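Local atomic coordinates of alginate lyase (Bacteroides ovatus, PDB entry 3NNB), a protein that probably cleaves the polysaccharide alginate by beta-elimination, leaving an unsaturated uronate sugar at the new non-reducing end. Residues 131-134 against 135-139; 198-201 against 202-206; 211-214 against 215-219; 242-245 against 246-250; 263-266 against 267-270. All coordinates share one frame; numbering follows the deposited sequence. Where two conformers were deposited one is given.

Interaction 1 (131-134 against 135-139); sequences LNVW and FLDAK
Trp134 and Phe135 lock together near the end of helix 121-136, where the backbone opens into a wider pi-type turn. The aromatic part of the contact is an edge-to-face (T-shaped) pair: the five-membered ring of Trp134 presents its edge to the Phe135 face, with centroids 4.5 Å apart and planes at 67°. Trp134 CD1 makes the nearest approach, 3.4 Å above the phenyl plane and over its centre. The two first torsions explain how neighbours in sequence can meet: CG of Trp134 is anti to its backbone N (chi1 -169°), whereas CG of Phe135 lies beside its own N. Apolar packing adds Leu131 CD2, 3.7 Å from Phe135 CE2. Met104 and Met174, from helices 98-118 and 171-180, also touch the phenyl. With an alanine in place of Phe135, the Trp134 edge and the Leu131 methyl would probably lose the ring they rest on, and a gap would be likely to open between them.

The polar part belongs to the backbone. Phe135 N donates to Leu131 O in the ordinary helical pattern. Asn132 O then accepts twice, from Leu136 N at 3.0 Å and from Asp137 N at 2.8 Å, the donors arriving from opposite faces of its plane; the second, five residues on, marks the widened turn. Beside it, the Asp137 carboxylate swings back along the helix and sets OD2 3.8 Å from Val133 CG2.

Interaction 2 (198-201 against 202-206); sequences WFTQ and LVEWM
Leu202 places its CD2 methyl against two aromatic rings of the preceding turn, 3.8 Å from Trp198 CZ3 and 4.1 Å from Phe199 CD1. These apolar contacts carry the side-chain part of the interaction. Leu202 CB leans back toward the preceding turn, CG (chi1 180°) leads outward, and the bend at chi2 (65°) turns CD2 back to the rings. The side chain crosses the indole at a slant and runs beside the phenyl, pointing the same way. The two aromatics are themselves packed: Trp198 CE3 stands 3.9 Å above the Phe199 plane, over its centre, so methyl, indole and phenyl form one compact apolar cluster.

The backbone bonds are those of a regular alpha helix. Four successive amides, from Leu202 to Trp205, donate to the carbonyls of Trp198 to Gln201, with N-O lengths of 2.9 to 3.0 Å and N-H...O angles of at least 160°. Side-chain carbons rest against the same carbonyls: Val203 CG2 lies 3.3 Å from Phe199 O, and Glu204 CG 3.4 Å from Thr200 O.

Polar side-chain atoms find partners elsewhere. Trp198 NE1 bonds to Met142 O, which satisfies the nitrogen of a buried indole, and Thr200 OG1 bonds to Lys196 O one turn earlier. Helix 189-208 packs on two others, consistent with the alpha/alpha toroid expected for this family of the six-hairpin clan: Phe199 meets Met174 and Ile175 of helix 171-180, while Leu202, Val203 and the selenomethionine Met206 touch Tyr233 of helix 221-236.

Interaction 3 (211-214 against 215-219); sequences VAAE and EQRAK
Ala213 O is gripped by the backbone amide of Arg217, at 3.0 Å, and by a water that donates a hydrogen bond to it at 3.1 Å. The amide approaches 25° out of the carbonyl plane. The same water is modelled as donating to Gln216 OE1, which would tie that side chain to the carbonyl three residues earlier; this second link is doubtful, since it is unusually short and Gln216 has two deposited conformers. One residue earlier, Ala212 O accepts Gln216 N at 3.0 Å in the carbonyl plane, and it also lies under Glu215 CB, 3.4 Å away.

These bonds belong to the last turn of the short helix 210-216, where the chain passes into a loop. Gln216 O, near that end, takes a hydrogen bond from Arg254 NH2, and Ala218 N bonds to Glu215 O as the backbone turns out of the helix.

Arg217 folds back over the turn. In the conformer given, its chain bends at chi3 (-63°), bringing one face of the guanidinium over Ala213 O and Glu214 CA; each atom is 3.6 Å from the plane and offset toward the rim. A positive group so close to the carbonyl end of a helix would probably be electrostatically welcome, although this pose is one of two. In the conformers given for both, no salt bridge joins it to Glu214, whose OE2 stays 5.5 Å from Arg217 NH2 and whose OE1 bonds to Gly162 N. Glu215 is directed the other way, into buried surroundings, where its OE2 is hydrogen-bonded to His222 ND1.

Interaction 4 (242-245 against 246-250); sequences LAMK and TIQEF
Glu249 reaches back one helical turn to Lys245, and every carbon of its chain lies near that residue. Its CB sits 3.6 Å from Lys245 O and its CG closer, at 3.3 Å, because CG turns to the side of the backbone N (chi1 -64°). From there the chain is extended: Glu249 CD lies 3.4 Å from Lys245 NZ, and OE2 lies 3.0 Å from the same nitrogen in a salt bridge. The ammonium comes to the syn side of OE2, 33° out of the carboxylate plane, and makes a weak bond to OE1. The lysine was deposited in two conformers, so the ion pair is certain for the one given alone.

This is the i to i+4 salt bridge of an alpha helix, here on helix 240-258, with the backbone bond from Glu249 N to Lys245 O running alongside. A second polar side chain uses the same spacing: Thr246 OG1 donates to Leu242 O at 2.8 Å while Thr246 N donates to it at 3.1 Å, from the opposite face of the carbonyl plane. The hydroxyl of a buried threonine is thereby satisfied within its own helix, and Leu242 CD1 lies 3.9 Å from Thr246 OG1. Ile247 CG1 rests 3.2 Å from Ala243 O, and the side chain continues to Met288 and Ala292 of helix 274-293.

Interaction 5 (263-266 against 267-270); sequences GKQP and LELA
With CG of Leu269 turned anti to its carbonyl carbon (chi1 -67°) and CG of Lys264 placed likewise (chi1 -71°), the leucine branch and the lysine stem cross at about a right angle. Leu269 CD1 lies 3.7 Å from Lys264 CB and stays close to CG and CD of the same chain. The lysine ammonium continues away to a salt bridge with Asp262.

Gln265 occupies the N-cap position of the short helix 266-269. Its carbonyl O accepts Leu269 N at 2.9 Å with an N-H...O angle of 157°, and a weak bond from Glu268 N at 3.0 Å. Leu269 CG lies 3.5 Å from Gln265 O, and the side chain also touches Phe316 and Trp328. The Gln265 side chain, buried, sets OE1 3.7 Å from Glu268 CG but spends its polarity on Asn281, while Glu268 OE2 is hydrogen-bonded to the backbone N of Asn221. An alanine in place of Leu269 would probably leave the Lys264 stem and Gln265 O without their hydrocarbon cover.

The chemistry is divided: backbone bonds open the helix, hydrocarbon covers Gln265 O, and Gln265 and Glu268 bond to Asn281 of helix 274-293 and to Asn221, while Lys264 pairs locally with Asp262.

From the N terminus the five contacts follow in series; none nests in or crosses another, and each spans a turn or two of backbone without closing a long loop. Interaction 1, at the end of helix 121-136, meets interaction 2 through Phe135 CD1 and Trp198 CE2, 3.5 Å apart. Interaction 2 continues along the chain into interaction 3, where Ala212 CB packs on Trp205, and touches interaction 4 through Val203 CG1 and Leu242 CD2. Interaction 3 runs on to Lys219, whose O lies 3.3 Å from Leu267 CD1 of interaction 5. Helix 189-208 thus links three of these sites, while interactions 1 and 5 stand on opposite sides of the chain's centre.

Interaction 1 (131-134 against 135-139)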
loop_
_atom_site.group_PDB
_atom_site.type_symbol
_atom_site.label_atom_id
_atom_site.label_comp_id
_atom_site.label_asym_id
_atom_site.label_seq_id
_atom_site.Cartn_x
_atom_site.Cartn_y
_atom_site.Cartn_z
ATOM N N LEU A 131 14.265 -10.679 2.678
ATOM C CA LEU A 131 14.842 -9.363 2.357
ATOM C C LEU A 131 16.225 -9.484 1.684
ATOM O O LEU A 131 16.541 -8.713 0.772
ATOM C CB LEU A 131 14.980 -8.554 3.613
ATOM C CG LEU A 131 13.696 -8.053 4.243
ATOM C CD1 LEU A 131 13.960 -7.411 5.653
ATOM C CD2 LEU A 131 12.860 -7.092 3.315
ATOM N N ASN A 132 17.061 -10.402 2.179
ATOM C CA ASN A 132 18.368 -10.670 1.540
ATOM C C ASN A 132 18.181 -11.067 0.085
ATOM O O ASN A 132 18.808 -10.498 -0.829
ATOM C CB ASN A 132 19.140 -11.813 2.253
ATOM C CG ASN A 132 19.776 -11.375 3.549
ATOM O OD1 ASN A 132 20.129 -10.222 3.706
ATOM N ND2 ASN A 132 19.996 -12.319 4.455
ATOM N N VAL A 133 17.298 -12.026 -0.130
ATOM C CA VAL A 133 17.090 -12.561 -1.475
ATOM C C VAL A 133 16.533 -11.467 -2.393
ATOM O O VAL A 133 16.984 -11.295 -3.525
ATOM C CB VAL A 133 16.205 -13.796 -1.466
ATOM C CG1 VAL A 133 15.846 -14.205 -2.906
ATOM C CG2 VAL A 133 16.934 -14.947 -0.712
ATOM N N TRP A 134 15.574 -10.708 -1.901
ATOM C CA TRP A 134 14.913 -9.712 -2.756
ATOM C C TRP A 134 15.727 -8.455 -3.030
ATOM O O TRP A 134 15.706 -7.937 -4.152
ATOM C CB TRP A 134 13.532 -9.310 -2.195
ATOM C CG TRP A 134 12.753 -8.498 -3.180
ATOM C CD1 TRP A 134 12.784 -7.154 -3.357
ATOM C CD2 TRP A 134 11.929 -9.023 -4.229
ATOM N NE1 TRP A 134 11.985 -6.794 -4.431
ATOM C CE2 TRP A 134 11.483 -7.927 -4.999
ATOM C CE3 TRP A 134 11.518 -10.318 -4.584
ATOM C CZ2 TRP A 134 10.630 -8.078 -6.098
ATOM C CZ3 TRP A 134 10.658 -10.471 -5.657
ATOM C CH2 TRP A 134 10.253 -9.361 -6.429
ATOM N N PHE A 135 16.390 -7.938 -2.001
ATOM C CA PHE A 135 17.041 -6.645 -2.008
ATOM C C PHE A 135 18.574 -6.590 -1.981
ATOM O O PHE A 135 19.137 -5.594 -2.454
ATOM C CB PHE A 135 16.580 -5.810 -0.814
ATOM C CG PHE A 135 15.130 -5.415 -0.846
ATOM C CD1 PHE A 135 14.688 -4.325 -1.614
ATOM C CD2 PHE A 135 14.184 -6.120 -0.095
ATOM C CE1 PHE A 135 13.365 -3.964 -1.644
ATOM C CE2 PHE A 135 12.834 -5.770 -0.160
ATOM C CZ PHE A 135 12.437 -4.663 -0.911
ATOM N N LEU A 136 19.237 -7.539 -1.309
ATOM C CA LEU A 136 20.651 -7.373 -0.910
ATOM C C LEU A 136 21.619 -8.329 -1.576
ATOM O O LEU A 136 22.778 -7.940 -1.807
ATOM C CB LEU A 136 20.820 -7.458 0.612
ATOM C CG LEU A 136 19.871 -6.542 1.412
ATOM C CD1 LEU A 136 20.068 -6.773 2.940
ATOM C CD2 LEU A 136 20.089 -5.076 1.032
ATOM N N ASP A 137 21.188 -9.550 -1.879
ATOM C CA ASP A 137 22.093 -10.567 -2.418
ATOM C C ASP A 137 22.411 -10.196 -3.877
ATOM O O ASP A 137 21.501 -9.961 -4.694
ATOM C CB ASP A 137 21.435 -11.946 -2.412
ATOM C CG ASP A 137 21.267 -12.569 -1.015
ATOM O OD1 ASP A 137 21.893 -12.084 -0.052
ATOM O OD2 ASP A 137 20.461 -13.562 -0.929
ATOM N N ALA A 138 23.696 -10.190 -4.226
ATOM C CA ALA A 138 24.111 -9.799 -5.578
ATOM C C ALA A 138 23.484 -10.651 -6.654
ATOM O O ALA A 138 23.168 -10.134 -7.736
ATOM C CB ALA A 138 25.693 -9.860 -5.717
ATOM N N LYS A 139 23.322 -11.946 -6.398
ATOM C CA LYS A 139 22.846 -12.866 -7.416
ATOM C C LYS A 139 21.386 -12.639 -7.769
ATOM O O LYS A 139 20.951 -13.033 -8.848
ATOM C CB LYS A 139 23.065 -14.331 -6.991
ATOM C CG LYS A 139 24.547 -14.763 -7.071
ATOM C CD LYS A 139 24.680 -16.270 -6.799
ATOM C CE LYS A 139 26.077 -16.666 -6.308
ATOM N NZ LYS A 139 26.126 -18.131 -5.921
#

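Interaction 2 (198-201 against 202-206)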
loop_
_atom_site.group_PDB
_atom_site.type_symbol
_atom_site.label_atom_id
_atom_site.label_comp_id
_atom_site.label_asym_id
_atom_site.label_seq_id
_atom_site.Cartn_x
_atom_site.Cartn_y
_atom_site.Cartn_z
ATOM N N TRP A 198 19.151 0.839 -0.039
ATOM C CA TRP A 198 18.247 0.540 -1.167
ATOM C C TRP A 198 17.155 1.604 -1.295
ATOM O O TRP A 198 16.942 2.160 -2.383
ATOM C CB TRP A 198 17.631 -0.852 -1.015
ATOM C CG TRP A 198 16.958 -1.348 -2.261
ATOM C CD1 TRP A 198 17.508 -2.192 -3.194
ATOM C CD2 TRP A 198 15.614 -1.109 -2.686
ATOM N NE1 TRP A 198 16.620 -2.447 -4.177
ATOM C CE2 TRP A 198 15.442 -1.810 -3.899
ATOM C CE3 TRP A 198 14.542 -0.399 -2.161
ATOM C CZ2 TRP A 198 14.263 -1.796 -4.601
ATOM C CZ3 TRP A 198 13.367 -0.388 -2.862
ATOM C CH2 TRP A 198 13.237 -1.090 -4.073
ATOM N N PHE A 199 16.485 1.933 -0.181
ATOM C CA PHE A 199 15.411 2.915 -0.213
ATOM C C PHE A 199 15.981 4.312 -0.513
ATOM O O PHE A 199 15.300 5.124 -1.088
ATOM C CB PHE A 199 14.581 2.890 1.083
ATOM C CG PHE A 199 13.488 1.858 1.047
ATOM C CD1 PHE A 199 12.286 2.131 0.379
ATOM C CD2 PHE A 199 13.689 0.562 1.576
ATOM C CE1 PHE A 199 11.307 1.185 0.283
ATOM C CE2 PHE A 199 12.693 -0.379 1.460
ATOM C CZ PHE A 199 11.496 -0.068 0.811
ATOM N N THR A 200 17.217 4.598 -0.113
ATOM C CA THR A 200 17.840 5.917 -0.411
ATOM C C THR A 200 17.983 6.045 -1.923
ATOM O O THR A 200 17.654 7.082 -2.488
ATOM C CB THR A 200 19.206 6.065 0.271
ATOM O OG1 THR A 200 19.051 6.102 1.708
ATOM C CG2 THR A 200 19.921 7.299 -0.218
ATOM N N GLN A 201 18.456 4.972 -2.575
ATOM C CA GLN A 201 18.583 4.935 -4.011
ATOM C C GLN A 201 17.259 5.012 -4.729
ATOM O O GLN A 201 17.100 5.718 -5.716
ATOM C CB GLN A 201 19.361 3.736 -4.460
ATOM C CG GLN A 201 20.821 3.832 -4.121
ATOM C CD GLN A 201 21.562 2.583 -4.597
ATOM O OE1 GLN A 201 21.558 1.572 -3.934
ATOM N NE2 GLN A 201 22.164 2.662 -5.756
ATOM N N LEU A 202 16.265 4.308 -4.224
ATOM C CA LEU A 202 14.922 4.439 -4.782
ATOM C C LEU A 202 14.397 5.871 -4.732
ATOM O O LEU A 202 13.854 6.360 -5.710
ATOM C CB LEU A 202 13.956 3.501 -4.051
ATOM C CG LEU A 202 12.512 3.545 -4.556
ATOM C CD1 LEU A 202 12.381 3.042 -6.031
ATOM C CD2 LEU A 202 11.542 2.835 -3.633
ATOM N N VAL A 203 14.531 6.531 -3.588
ATOM C CA VAL A 203 14.114 7.925 -3.425
ATOM C C VAL A 203 14.849 8.874 -4.383
ATOM O O VAL A 203 14.189 9.720 -5.023
ATOM C CB VAL A 203 14.195 8.425 -1.964
ATOM C CG1 VAL A 203 13.943 10.005 -1.926
ATOM C CG2 VAL A 203 13.159 7.648 -1.063
ATOM N N GLU A 204 16.147 8.663 -4.556
ATOM C CA GLU A 204 16.908 9.393 -5.567
ATOM C C GLU A 204 16.328 9.195 -6.963
ATOM O O GLU A 204 16.209 10.150 -7.721
ATOM C CB GLU A 204 18.376 8.972 -5.541
ATOM C CG GLU A 204 19.094 9.547 -4.329
ATOM C CD GLU A 204 20.523 9.077 -4.198
ATOM O OE1 GLU A 204 20.922 8.095 -4.829
ATOM O OE2 GLU A 204 21.233 9.720 -3.418
ATOM N N TRP A 205 15.992 7.953 -7.306
ATOM C CA TRP A 205 15.393 7.683 -8.588
ATOM C C TRP A 205 14.025 8.358 -8.686
ATOM O O TRP A 205 13.678 8.906 -9.749
ATOM C CB TRP A 205 15.283 6.162 -8.789
ATOM C CG TRP A 205 14.647 5.784 -10.063
ATOM C CD1 TRP A 205 15.239 5.752 -11.298
ATOM C CD2 TRP A 205 13.277 5.445 -10.263
ATOM N NE1 TRP A 205 14.315 5.382 -12.251
ATOM C CE2 TRP A 205 13.100 5.203 -11.653
ATOM C CE3 TRP A 205 12.164 5.358 -9.421
ATOM C CZ2 TRP A 205 11.866 4.880 -12.193
ATOM C CZ3 TRP A 205 10.952 5.011 -9.961
ATOM C CH2 TRP A 205 10.808 4.784 -11.345
HETATM N N MSE A 206 13.212 8.280 -7.629
HETATM C CA MSE A 206 11.859 8.870 -7.651
HETATM C C MSE A 206 11.903 10.384 -7.905
HETATM O O MSE A 206 11.036 10.934 -8.577
HETATM C CB MSE A 206 11.133 8.610 -6.349
HETATM C CG MSE A 206 10.687 7.169 -6.225
HETATM SE SE MSE A 206 9.979 6.766 -4.455
HETATM C CE MSE A 206 8.354 7.767 -4.545
#

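Interaction 3 (211-214 against 215-219)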
loop_
_atom_site.group_PDB
_atom_site.type_symbol
_atom_site.label_atom_id
_atom_site.label_comp_id
_atom_site.label_asym_id
_atom_site.label_seq_id
_atom_site.Cartn_x
_atom_site.Cartn_y
_atom_site.Cartn_z
ATOM N N VAL A 211 10.217 8.576 -15.618
ATOM C CA VAL A 211 9.146 7.595 -15.431
ATOM C C VAL A 211 8.462 7.899 -14.111
ATOM O O VAL A 211 7.210 8.016 -14.034
ATOM C CB VAL A 211 9.712 6.165 -15.508
ATOM C CG1 VAL A 211 8.611 5.108 -15.192
ATOM C CG2 VAL A 211 10.328 5.901 -16.889
ATOM N N ALA A 212 9.257 8.104 -13.053
ATOM C CA ALA A 212 8.680 8.459 -11.751
ATOM C C ALA A 212 7.945 9.799 -11.824
ATOM O O ALA A 212 6.902 9.963 -11.205
ATOM C CB ALA A 212 9.757 8.472 -10.661
ATOM N N ALA A 213 8.480 10.767 -12.579
ATOM C CA ALA A 213 7.884 12.066 -12.737
ATOM C C ALA A 213 6.479 11.974 -13.296
ATOM O O ALA A 213 5.611 12.781 -12.922
ATOM C CB ALA A 213 8.771 12.974 -13.670
ATOM N N GLU A 214 6.245 11.001 -14.198
ATOM C CA GLU A 214 4.911 10.743 -14.752
ATOM C C GLU A 214 3.927 10.437 -13.609
ATOM O O GLU A 214 2.776 10.910 -13.609
ATOM C CB GLU A 214 4.907 9.577 -15.784
ATOM C CG GLU A 214 5.963 9.629 -16.933
ATOM C CD GLU A 214 6.010 8.333 -17.772
ATOM O OE1 GLU A 214 5.031 7.573 -17.650
ATOM O OE2 GLU A 214 7.004 8.064 -18.529
ATOM N N GLU A 215 4.360 9.634 -12.639
ATOM C CA GLU A 215 3.504 9.300 -11.492
ATOM C C GLU A 215 3.272 10.509 -10.598
ATOM O O GLU A 215 2.177 10.748 -10.091
ATOM C CB GLU A 215 4.118 8.157 -10.672
ATOM C CG GLU A 215 3.135 7.570 -9.633
ATOM C CD GLU A 215 2.107 6.591 -10.214
ATOM O OE1 GLU A 215 1.671 6.794 -11.381
ATOM O OE2 GLU A 215 1.708 5.657 -9.455
ATOM N N GLN A 216 4.338 11.280 -10.380
ATOM C CA GLN A 216 4.250 12.459 -9.532
ATOM C C GLN A 216 3.191 13.432 -10.069
ATOM O O GLN A 216 2.477 14.043 -9.292
ATOM C CB GLN A 216 5.610 13.150 -9.398
ATOM C CG GLN A 216 5.641 14.270 -8.340
ATOM C CD GLN A 216 5.104 15.622 -8.827
ATOM O OE1 GLN A 216 5.187 15.956 -10.015
ATOM N NE2 GLN A 216 4.508 16.401 -7.889
ATOM N N ARG A 217 3.100 13.560 -11.401
ATOM C CA ARG A 217 2.187 14.482 -12.085
ATOM C C ARG A 217 0.780 13.968 -12.205
ATOM O O ARG A 217 -0.100 14.696 -12.679
ATOM C CB ARG A 217 2.652 14.733 -13.532
ATOM C CG ARG A 217 3.974 15.449 -13.697
ATOM C CD ARG A 217 4.134 15.894 -15.172
ATOM N NE ARG A 217 4.189 14.784 -16.141
ATOM C CZ ARG A 217 5.320 14.177 -16.533
ATOM N NH1 ARG A 217 6.490 14.554 -16.027
ATOM N NH2 ARG A 217 5.284 13.185 -17.426
ATOM N N ALA A 218 0.573 12.679 -11.886
ATOM C CA ALA A 218 -0.735 12.063 -12.048
ATOM C C ALA A 218 -1.802 12.779 -11.224
ATOM O O ALA A 218 -1.565 13.214 -10.109
ATOM C CB ALA A 218 -0.690 10.538 -11.711
ATOM N N LYS A 219 -2.988 12.936 -11.814
ATOM C CA LYS A 219 -4.062 13.701 -11.230
ATOM C C LYS A 219 -5.005 12.912 -10.326
ATOM O O LYS A 219 -5.864 13.495 -9.659
ATOM C CB LYS A 219 -4.882 14.327 -12.354
ATOM C CG LYS A 219 -4.061 15.293 -13.204
ATOM C CD LYS A 219 -4.943 16.093 -14.149
ATOM C CE LYS A 219 -4.088 16.990 -15.047
ATOM N NZ LYS A 219 -3.191 17.869 -14.235
HETATM O O HOH W 1 6.757 15.499 -11.846
#

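Interaction 4 (242-245 against 246-250)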
loop_
_atom_site.group_PDB
_atom_site.type_symbol
_atom_site.label_atom_id
_atom_site.label_comp_id
_atom_site.label_asym_id
_atom_site.label_seq_id
_atom_site.Cartn_x
_atom_site.Cartn_y
_atom_site.Cartn_z
ATOM N N LEU A 242 12.552 16.245 3.473
ATOM C CA LEU A 242 11.795 15.912 2.275
ATOM C C LEU A 242 10.391 15.436 2.656
ATOM O O LEU A 242 9.426 15.763 1.972
ATOM C CB LEU A 242 12.485 14.803 1.457
ATOM C CG LEU A 242 11.799 14.308 0.173
ATOM C CD1 LEU A 242 11.433 15.400 -0.855
ATOM C CD2 LEU A 242 12.717 13.241 -0.540
ATOM N N ALA A 243 10.284 14.639 3.714
ATOM C CA ALA A 243 8.984 14.179 4.210
ATOM C C ALA A 243 8.124 15.363 4.625
ATOM O O ALA A 243 6.960 15.459 4.221
ATOM C CB ALA A 243 9.142 13.208 5.381
HETATM N N MSE A 244 8.708 16.292 5.401
HETATM C CA MSE A 244 7.978 17.493 5.841
HETATM C C MSE A 244 7.457 18.328 4.658
HETATM O O MSE A 244 6.285 18.758 4.657
HETATM C CB MSE A 244 8.873 18.333 6.779
HETATM C CG MSE A 244 8.152 19.371 7.599
HETATM SE SE MSE A 244 7.045 18.571 8.977
HETATM C CE MSE A 244 8.416 17.819 10.128
ATOM N N LYS A 245 8.300 18.544 3.665
ATOM C CA LYS A 245 7.922 19.310 2.488
ATOM C C LYS A 245 6.741 18.657 1.762
ATOM O O LYS A 245 5.799 19.324 1.376
ATOM C CB LYS A 245 9.094 19.453 1.529
ATOM C CG LYS A 245 8.712 19.982 0.164
ATOM C CD LYS A 245 9.906 19.964 -0.786
ATOM C CE LYS A 245 9.676 20.876 -1.984
ATOM N NZ LYS A 245 8.587 20.386 -2.881
ATOM N N THR A 246 6.832 17.343 1.563
ATOM C CA THR A 246 5.823 16.594 0.817
ATOM C C THR A 246 4.492 16.639 1.582
ATOM O O THR A 246 3.423 16.812 0.999
ATOM C CB THR A 246 6.313 15.150 0.563
ATOM O OG1 THR A 246 7.597 15.208 -0.058
ATOM C CG2 THR A 246 5.332 14.379 -0.359
ATOM N N ILE A 247 4.571 16.507 2.893
ATOM C CA ILE A 247 3.372 16.622 3.761
ATOM C C ILE A 247 2.734 17.999 3.676
ATOM O O ILE A 247 1.514 18.138 3.515
ATOM C CB ILE A 247 3.705 16.265 5.216
ATOM C CG1 ILE A 247 4.032 14.752 5.328
ATOM C CG2 ILE A 247 2.532 16.619 6.174
ATOM C CD1 ILE A 247 4.673 14.310 6.652
ATOM N N GLN A 248 3.554 19.039 3.790
ATOM C CA GLN A 248 3.027 20.397 3.799
ATOM C C GLN A 248 2.369 20.777 2.499
ATOM O O GLN A 248 1.393 21.510 2.513
ATOM C CB GLN A 248 4.121 21.379 4.237
ATOM C CG GLN A 248 4.352 21.180 5.766
ATOM C CD GLN A 248 5.553 21.892 6.333
ATOM O OE1 GLN A 248 6.387 22.432 5.603
ATOM N NE2 GLN A 248 5.672 21.850 7.658
ATOM N N GLU A 249 2.847 20.226 1.392
ATOM C CA GLU A 249 2.272 20.479 0.080
ATOM C C GLU A 249 1.071 19.600 -0.279
ATOM O O GLU A 249 0.339 19.883 -1.249
ATOM C CB GLU A 249 3.349 20.341 -0.988
ATOM C CG GLU A 249 4.424 21.375 -0.832
ATOM C CD GLU A 249 5.512 21.280 -1.893
ATOM O OE1 GLU A 249 5.495 20.384 -2.769
ATOM O OE2 GLU A 249 6.390 22.148 -1.835
ATOM N N PHE A 250 0.862 18.536 0.505
ATOM C CA PHE A 250 -0.118 17.497 0.163
ATOM C C PHE A 250 -1.584 17.992 0.098
ATOM O O PHE A 250 -2.295 17.650 -0.843
ATOM C CB PHE A 250 0.094 16.297 1.098
ATOM C CG PHE A 250 -0.800 15.111 0.870
ATOM C CD1 PHE A 250 -0.424 14.096 -0.023
ATOM C CD2 PHE A 250 -1.963 14.955 1.603
ATOM C CE1 PHE A 250 -1.202 12.979 -0.170
ATOM C CE2 PHE A 250 -2.742 13.847 1.443
ATOM C CZ PHE A 250 -2.330 12.842 0.590
#

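Interaction 5 (263-266 against 267-270)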
loop_
_atom_site.group_PDB
_atom_site.type_symbol
_atom_site.label_atom_id
_atom_site.label_comp_id
_atom_site.label_asym_id
_atom_site.label_seq_id
_atom_site.Cartn_x
_atom_site.Cartn_y
_atom_site.Cartn_z
ATOM N N GLY A 263 -17.397 16.189 -1.580
ATOM C CA GLY A 263 -16.720 14.940 -1.272
ATOM C C GLY A 263 -16.472 13.964 -2.399
ATOM O O GLY A 263 -15.746 13.011 -2.227
ATOM N N LYS A 264 -17.066 14.193 -3.552
ATOM C CA LYS A 264 -16.847 13.305 -4.676
ATOM C C LYS A 264 -15.396 13.337 -5.140
ATOM O O LYS A 264 -14.768 14.399 -5.148
ATOM C CB LYS A 264 -17.769 13.665 -5.847
ATOM C CG LYS A 264 -19.267 13.351 -5.653
ATOM C CD LYS A 264 -20.087 13.555 -6.910
ATOM C CE LYS A 264 -21.570 13.339 -6.645
ATOM N NZ LYS A 264 -22.160 14.452 -5.886
ATOM N N GLN A 265 -14.886 12.189 -5.575
ATOM C CA GLN A 265 -13.581 12.129 -6.191
ATOM C C GLN A 265 -13.801 11.722 -7.646
ATOM O O GLN A 265 -13.838 10.522 -7.980
ATOM C CB GLN A 265 -12.658 11.122 -5.498
ATOM C CG GLN A 265 -12.492 11.330 -3.991
ATOM C CD GLN A 265 -11.796 10.145 -3.342
ATOM O OE1 GLN A 265 -10.720 9.747 -3.788
ATOM N NE2 GLN A 265 -12.455 9.512 -2.391
ATOM N N PRO A 266 -14.024 12.709 -8.503
ATOM C CA PRO A 266 -14.543 12.379 -9.837
ATOM C C PRO A 266 -13.678 11.441 -10.658
ATOM O O PRO A 266 -14.236 10.682 -11.463
ATOM C CB PRO A 266 -14.659 13.752 -10.534
ATOM C CG PRO A 266 -14.034 14.732 -9.658
ATOM C CD PRO A 266 -13.935 14.149 -8.284
ATOM N N LEU A 267 -12.356 11.511 -10.516
ATOM C CA LEU A 267 -11.498 10.645 -11.328
ATOM C C LEU A 267 -11.561 9.183 -10.885
ATOM O O LEU A 267 -11.274 8.286 -11.689
ATOM C CB LEU A 267 -10.054 11.128 -11.340
ATOM C CG LEU A 267 -9.841 12.531 -11.914
ATOM C CD1 LEU A 267 -8.375 13.032 -11.726
ATOM C CD2 LEU A 267 -10.291 12.585 -13.410
ATOM N N GLU A 268 -11.917 8.955 -9.619
ATOM C CA GLU A 268 -12.167 7.613 -9.115
ATOM C C GLU A 268 -13.597 7.150 -9.441
ATOM O O GLU A 268 -13.825 5.990 -9.749
ATOM C CB GLU A 268 -11.917 7.546 -7.621
ATOM C CG GLU A 268 -10.601 8.215 -7.168
ATOM C CD GLU A 268 -9.391 7.745 -7.934
ATOM O OE1 GLU A 268 -9.370 6.562 -8.403
ATOM O OE2 GLU A 268 -8.468 8.587 -8.107
ATOM N N LEU A 269 -14.580 8.052 -9.374
ATOM C CA LEU A 269 -15.978 7.670 -9.640
ATOM C C LEU A 269 -16.229 7.317 -11.108
ATOM O O LEU A 269 -17.247 6.697 -11.415
ATOM C CB LEU A 269 -16.933 8.803 -9.195
ATOM C CG LEU A 269 -16.943 9.018 -7.662
ATOM C CD1 LEU A 269 -17.769 10.284 -7.270
ATOM C CD2 LEU A 269 -17.461 7.728 -6.948
ATOM N N ALA A 270 -15.325 7.731 -11.992
ATOM C CA ALA A 270 -15.466 7.415 -13.423
ATOM C C ALA A 270 -15.016 5.985 -13.730
ATOM O O ALA A 270 -15.208 5.513 -14.863
ATOM C CB ALA A 270 -14.657 8.376 -14.260
#